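Local coordinates for ABC transporter, substrate binding protein (Mannopine) (Agrobacterium fabrum, PDB 5L9S) that serves as a periplasmic solute-binding protein of an ABC transporter and probably captures mannopine for uptake, at residues P261-A265 against S277-Q283; K266-T270 against Q283-A288. All coordinates share one frame; numbering follows the deposited sequence.

Overall arrangement
Contacts 1 and 2 lie side by side, their centres about 8 Å apart and each about 17 Å from the centre of the chain. Both use helix 261-271: its first half packs on helix 278-283 in contact 1, and its second half meets the turn into helix 286-289 in contact 2. Along the chain the order is 261-265, 266-270, 277-283, 283-288, so the segments of the two contacts alternate. Gln-283 belongs to both, and Met-284 CG lies 3.7 Å from Ala-265 O. Together they fold the chain back on one helix, on one side of the centre of a two-lobed periplasmic binding protein seen here open and without ligand.

Contact 1 of 2, residues P261-A265 against S277-Q283; sequences PAAQA and SQKAISQ
Pro-261, in the first turn of helix 261-271, packs on Ala-280 of helix 278-283. This is a helix-helix packing in a periplasmic binding protein. The axes of the two short segments approach to 8.1 Å and cross at -54°. The small alanine lets the backbones come close. Ala-280 CB lies 3.3 Å from Pro-261 O and also meets CB of Gln-264 and Ala-265. Pro-261 CG reaches Lys-279 CB and, at 3.9 Å, Ser-277 OG. Lys-279 CG, anti to the backbone N (chi1 -166°), still lies near Pro-261 CB; the chain beyond bends away.

Ser-277 is the N-cap of helix 278-283. Its OG accepts a weak bond from Ala-280 N and also hydrogen-bonds to Asp-93, which in addition takes the backbone N of Lys-279. One aspartate thus ties down the start of this helix.

At the exposed edge, Gln-283 points its CB toward the other helix and runs extended beyond CG. Its CD lies near Pro-261 CB, and its OE1 is 3.7 Å from that same CB. NE2 and Ala-262 N are both donors and form no hydrogen bond, so the amide is in packing contact. Gln-283 NE2 rests 3.3 Å from Ala-262 CA.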
loop_
_atom_site.group_PDB
_atom_site.type_symbol
_atom_site.label_atom_id
_atom_site.label_comp_id
_atom_site.label_asym_id
_atom_site.label_seq_id
_atom_site.Cartn_x
_atom_site.Cartn_y
_atom_site.Cartn_z
ATOM N N PRO A 261 -12.737 -9.698 -11.201
ATOM C CA PRO A 261 -12.909 -9.553 -9.743
ATOM C C PRO A 261 -12.618 -10.833 -8.944
ATOM O O PRO A 261 -12.168 -10.736 -7.801
ATOM C CB PRO A 261 -14.369 -9.092 -9.601
ATOM C CG PRO A 261 -14.726 -8.521 -10.936
ATOM C CD PRO A 261 -13.993 -9.379 -11.916
ATOM N N ALA A 262 -12.844 -12.021 -9.548
ATOM C CA ALA A 262 -12.610 -13.329 -8.919
ATOM C C ALA A 262 -11.127 -13.560 -8.660
ATOM O O ALA A 262 -10.756 -14.038 -7.582
ATOM C CB ALA A 262 -13.176 -14.439 -9.787
ATOM N N ALA A 263 -10.285 -13.191 -9.647
ATOM C CA ALA A 263 -8.827 -13.283 -9.599
ATOM C C ALA A 263 -8.313 -12.372 -8.472
ATOM O O ALA A 263 -7.597 -12.844 -7.584
ATOM C CB ALA A 263 -8.235 -12.856 -10.941
ATOM N N GLN A 264 -8.745 -11.093 -8.476
ATOM C CA GLN A 264 -8.392 -10.087 -7.466
ATOM C C GLN A 264 -8.797 -10.502 -6.059
ATOM O O GLN A 264 -7.988 -10.360 -5.156
ATOM C CB GLN A 264 -9.014 -8.723 -7.791
ATOM C CG GLN A 264 -8.624 -8.136 -9.140
ATOM C CD GLN A 264 -9.279 -6.805 -9.320
ATOM O OE1 GLN A 264 -9.697 -6.407 -10.420
ATOM N NE2 GLN A 264 -9.497 -6.148 -8.222
ATOM N N ALA A 265 -10.041 -11.003 -5.866
ATOM C CA ALA A 265 -10.589 -11.431 -4.577
ATOM C C ALA A 265 -9.833 -12.655 -4.035
ATOM O O ALA A 265 -9.554 -12.712 -2.836
ATOM C CB ALA A 265 -12.059 -11.753 -4.721
ATOM N N SER A 277 -10.895 -3.426 -7.497
ATOM C CA SER A 277 -12.280 -3.638 -7.897
ATOM C C SER A 277 -13.205 -3.602 -6.685
ATOM O O SER A 277 -12.920 -4.221 -5.667
ATOM C CB SER A 277 -12.405 -4.963 -8.655
ATOM O OG SER A 277 -13.739 -5.348 -8.935
ATOM N N GLN A 278 -14.313 -2.876 -6.794
ATOM C CA GLN A 278 -15.328 -2.793 -5.743
ATOM C C GLN A 278 -16.103 -4.121 -5.621
ATOM O O GLN A 278 -16.478 -4.512 -4.506
ATOM C CB GLN A 278 -16.251 -1.617 -6.008
ATOM C CG GLN A 278 -15.502 -0.299 -5.846
ATOM C CD GLN A 278 -16.418 0.877 -5.946
ATOM O OE1 GLN A 278 -17.248 1.127 -5.056
ATOM N NE2 GLN A 278 -16.297 1.611 -7.045
ATOM N N LYS A 279 -16.281 -4.828 -6.760
ATOM C CA LYS A 279 -16.922 -6.128 -6.826
ATOM C C LYS A 279 -16.066 -7.150 -6.115
ATOM O O LYS A 279 -16.624 -7.961 -5.383
ATOM C CB LYS A 279 -17.186 -6.560 -8.293
ATOM C CG LYS A 279 -18.139 -7.745 -8.451
ATOM C CD LYS A 279 -19.095 -7.541 -9.618
ATOM C CE LYS A 279 -20.465 -8.131 -9.335
ATOM N NZ LYS A 279 -20.545 -9.581 -9.658
ATOM N N ALA A 280 -14.724 -7.120 -6.322
ATOM C CA ALA A 280 -13.761 -8.032 -5.693
ATOM C C ALA A 280 -13.774 -7.871 -4.175
ATOM O O ALA A 280 -13.782 -8.889 -3.492
ATOM C CB ALA A 280 -12.361 -7.809 -6.249
ATOM N N ILE A 281 -13.835 -6.609 -3.649
ATOM C CA ILE A 281 -13.914 -6.311 -2.211
ATOM C C ILE A 281 -15.125 -7.033 -1.586
ATOM O O ILE A 281 -14.980 -7.710 -0.567
ATOM C CB ILE A 281 -13.931 -4.772 -1.878
ATOM C CG1 ILE A 281 -12.579 -4.103 -2.140
ATOM C CG2 ILE A 281 -14.368 -4.504 -0.430
ATOM C CD1 ILE A 281 -12.644 -2.607 -2.456
ATOM N N SER A 282 -16.304 -6.887 -2.197
ATOM C CA SER A 282 -17.542 -7.478 -1.697
ATOM C C SER A 282 -17.629 -9.001 -1.915
ATOM O O SER A 282 -18.327 -9.688 -1.167
ATOM C CB SER A 282 -18.734 -6.786 -2.340
ATOM O OG SER A 282 -18.726 -7.002 -3.740
ATOM N N GLN A 283 -16.935 -9.511 -2.941
ATOM C CA GLN A 283 -16.887 -10.917 -3.350
ATOM C C GLN A 283 -16.011 -11.782 -2.441
ATOM O O GLN A 283 -16.040 -13.012 -2.575
ATOM C CB GLN A 283 -16.305 -10.996 -4.759
ATOM C CG GLN A 283 -17.104 -11.802 -5.736
ATOM C CD GLN A 283 -16.462 -11.711 -7.091
ATOM O OE1 GLN A 283 -17.009 -11.122 -8.027
ATOM N NE2 GLN A 283 -15.277 -12.282 -7.215
#

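Contact 2 of 2, residues K266-T270 against Q283-A288; sequences KACET and QMSSEA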
loop_
_atom_site.group_PDB
_atom_site.type_symbol
_atom_site.label_atom_id
_atom_site.label_comp_id
_atom_site.label_asym_id
_atom_site.label_seq_id
_atom_site.Cartn_x
_atom_site.Cartn_y
_atom_site.Cartn_z
ATOM N N LYS A 266 -9.494 -13.627 -4.912
ATOM C CA LYS A 266 -8.758 -14.821 -4.509
ATOM C C LYS A 266 -7.352 -14.415 -4.021
ATOM O O LYS A 266 -6.958 -14.814 -2.920
ATOM C CB LYS A 266 -8.694 -15.830 -5.676
ATOM C CG LYS A 266 -8.040 -17.151 -5.320
ATOM C CD LYS A 266 -7.870 -18.047 -6.534
ATOM C CE LYS A 266 -6.837 -19.140 -6.327
ATOM N NZ LYS A 266 -7.153 -20.018 -5.162
ATOM N N ALA A 267 -6.628 -13.600 -4.822
ATOM C CA ALA A 267 -5.297 -13.113 -4.463
ATOM C C ALA A 267 -5.328 -12.247 -3.180
ATOM O O ALA A 267 -4.457 -12.400 -2.322
ATOM C CB ALA A 267 -4.676 -12.339 -5.627
ATOM N N CYS A 268 -6.348 -11.405 -3.014
ATOM C CA CYS A 268 -6.432 -10.557 -1.821
ATOM C C CYS A 268 -6.992 -11.269 -0.572
ATOM O O CYS A 268 -6.753 -10.783 0.534
ATOM C CB CYS A 268 -7.149 -9.244 -2.111
ATOM S SG CYS A 268 -6.152 -8.104 -3.121
ATOM N N GLU A 269 -7.641 -12.451 -0.725
ATOM C CA GLU A 269 -8.067 -13.265 0.432
ATOM C C GLU A 269 -6.773 -13.849 1.043
ATOM O O GLU A 269 -6.557 -13.745 2.246
ATOM C CB GLU A 269 -8.997 -14.423 0.012
ATOM C CG GLU A 269 -10.491 -14.120 0.048
ATOM C CD GLU A 269 -11.331 -14.952 -0.912
ATOM O OE1 GLU A 269 -11.027 -16.156 -1.081
ATOM O OE2 GLU A 269 -12.275 -14.395 -1.518
ATOM N N THR A 270 -5.887 -14.376 0.177
ATOM C CA THR A 270 -4.600 -14.969 0.514
ATOM C C THR A 270 -3.658 -13.956 1.184
ATOM O O THR A 270 -3.026 -14.278 2.197
ATOM C CB THR A 270 -3.945 -15.530 -0.775
ATOM O OG1 THR A 270 -4.868 -16.351 -1.506
ATOM C CG2 THR A 270 -2.652 -16.280 -0.501
ATOM N N GLN A 283 -16.935 -9.511 -2.941
ATOM C CA GLN A 283 -16.887 -10.917 -3.350
ATOM C C GLN A 283 -16.011 -11.782 -2.441
ATOM O O GLN A 283 -16.040 -13.012 -2.575
ATOM C CB GLN A 283 -16.305 -10.996 -4.759
ATOM C CG GLN A 283 -17.104 -11.802 -5.736
ATOM C CD GLN A 283 -16.462 -11.711 -7.091
ATOM O OE1 GLN A 283 -17.009 -11.122 -8.027
ATOM N NE2 GLN A 283 -15.277 -12.282 -7.215
ATOM N N MET A 284 -15.183 -11.161 -1.576
ATOM C CA MET A 284 -14.292 -11.906 -0.687
ATOM C C MET A 284 -15.054 -12.626 0.408
ATOM O O MET A 284 -16.164 -12.209 0.749
ATOM C CB MET A 284 -13.177 -11.009 -0.112
ATOM C CG MET A 284 -12.102 -10.678 -1.142
ATOM S SD MET A 284 -10.741 -9.574 -0.680
ATOM C CE MET A 284 -11.600 -8.193 -0.040
ATOM N N SER A 285 -14.474 -13.729 0.949
ATOM C CA SER A 285 -15.074 -14.525 2.028
ATOM C C SER A 285 -15.420 -13.639 3.212
ATOM O O SER A 285 -14.744 -12.633 3.434
ATOM C CB SER A 285 -14.127 -15.631 2.473
ATOM O OG SER A 285 -13.040 -15.136 3.237
ATOM N N SER A 286 -16.464 -13.994 3.963
ATOM C CA SER A 286 -16.911 -13.214 5.123
ATOM C C SER A 286 -15.776 -12.941 6.122
ATOM O O SER A 286 -15.618 -11.807 6.575
ATOM C CB SER A 286 -18.091 -13.893 5.812
ATOM O OG SER A 286 -19.201 -13.981 4.936
ATOM N N GLU A 287 -14.969 -13.976 6.411
ATOM C CA GLU A 287 -13.829 -13.945 7.332
ATOM C C GLU A 287 -12.761 -12.957 6.881
ATOM O O GLU A 287 -12.187 -12.257 7.718
ATOM C CB GLU A 287 -13.219 -15.361 7.596
ATOM C CG GLU A 287 -13.664 -16.498 6.674
ATOM C CD GLU A 287 -15.022 -17.122 6.956
ATOM O OE1 GLU A 287 -15.670 -17.582 5.986
ATOM O OE2 GLU A 287 -15.437 -17.160 8.139
ATOM N N ALA A 288 -12.510 -12.890 5.551
ATOM C CA ALA A 288 -11.535 -11.971 4.962
ATOM C C ALA A 288 -12.096 -10.559 5.051
ATOM O O ALA A 288 -11.463 -9.703 5.658
ATOM C CB ALA A 288 -11.235 -12.355 3.518
#
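Glu-269 lays its chain over Met-284, the two chains running side by side with opposite sense. The contact sets helix 261-271 of this periplasmic binding protein against the N-capped start of helix 286-289. Glu-269 CG touches both Met-284 CG and Ala-288 CB, 4.0 Å from each. Beyond CG the chain is extended (chi2 154°) and carries the carboxylate to the backbone of the turn. There OE2 comes 3.3 Å from Met-284 CA and accepts a weak hydrogen bond from Ser-285 N, bent to 144° at the hydrogen.

Ser-285 is the N-cap of the short helix. Its OG accepts from Ala-288 N at 3.3 Å. The glutamate thus makes a weak bond to the backbone of the capping residue. Its negative charge, close to that N-terminus, may also be favoured there.

Met-284 is buried, and Ala-265, Pro-275 and Leu-292 also touch it. On the same helix as Glu-269, Cys-268 forms a disulfide with Cys-273, which ties the helix to the loop that follows it. Cys-268 also meets the methionine sulfur: its CB lies 3.9 Å from Met-284 SD.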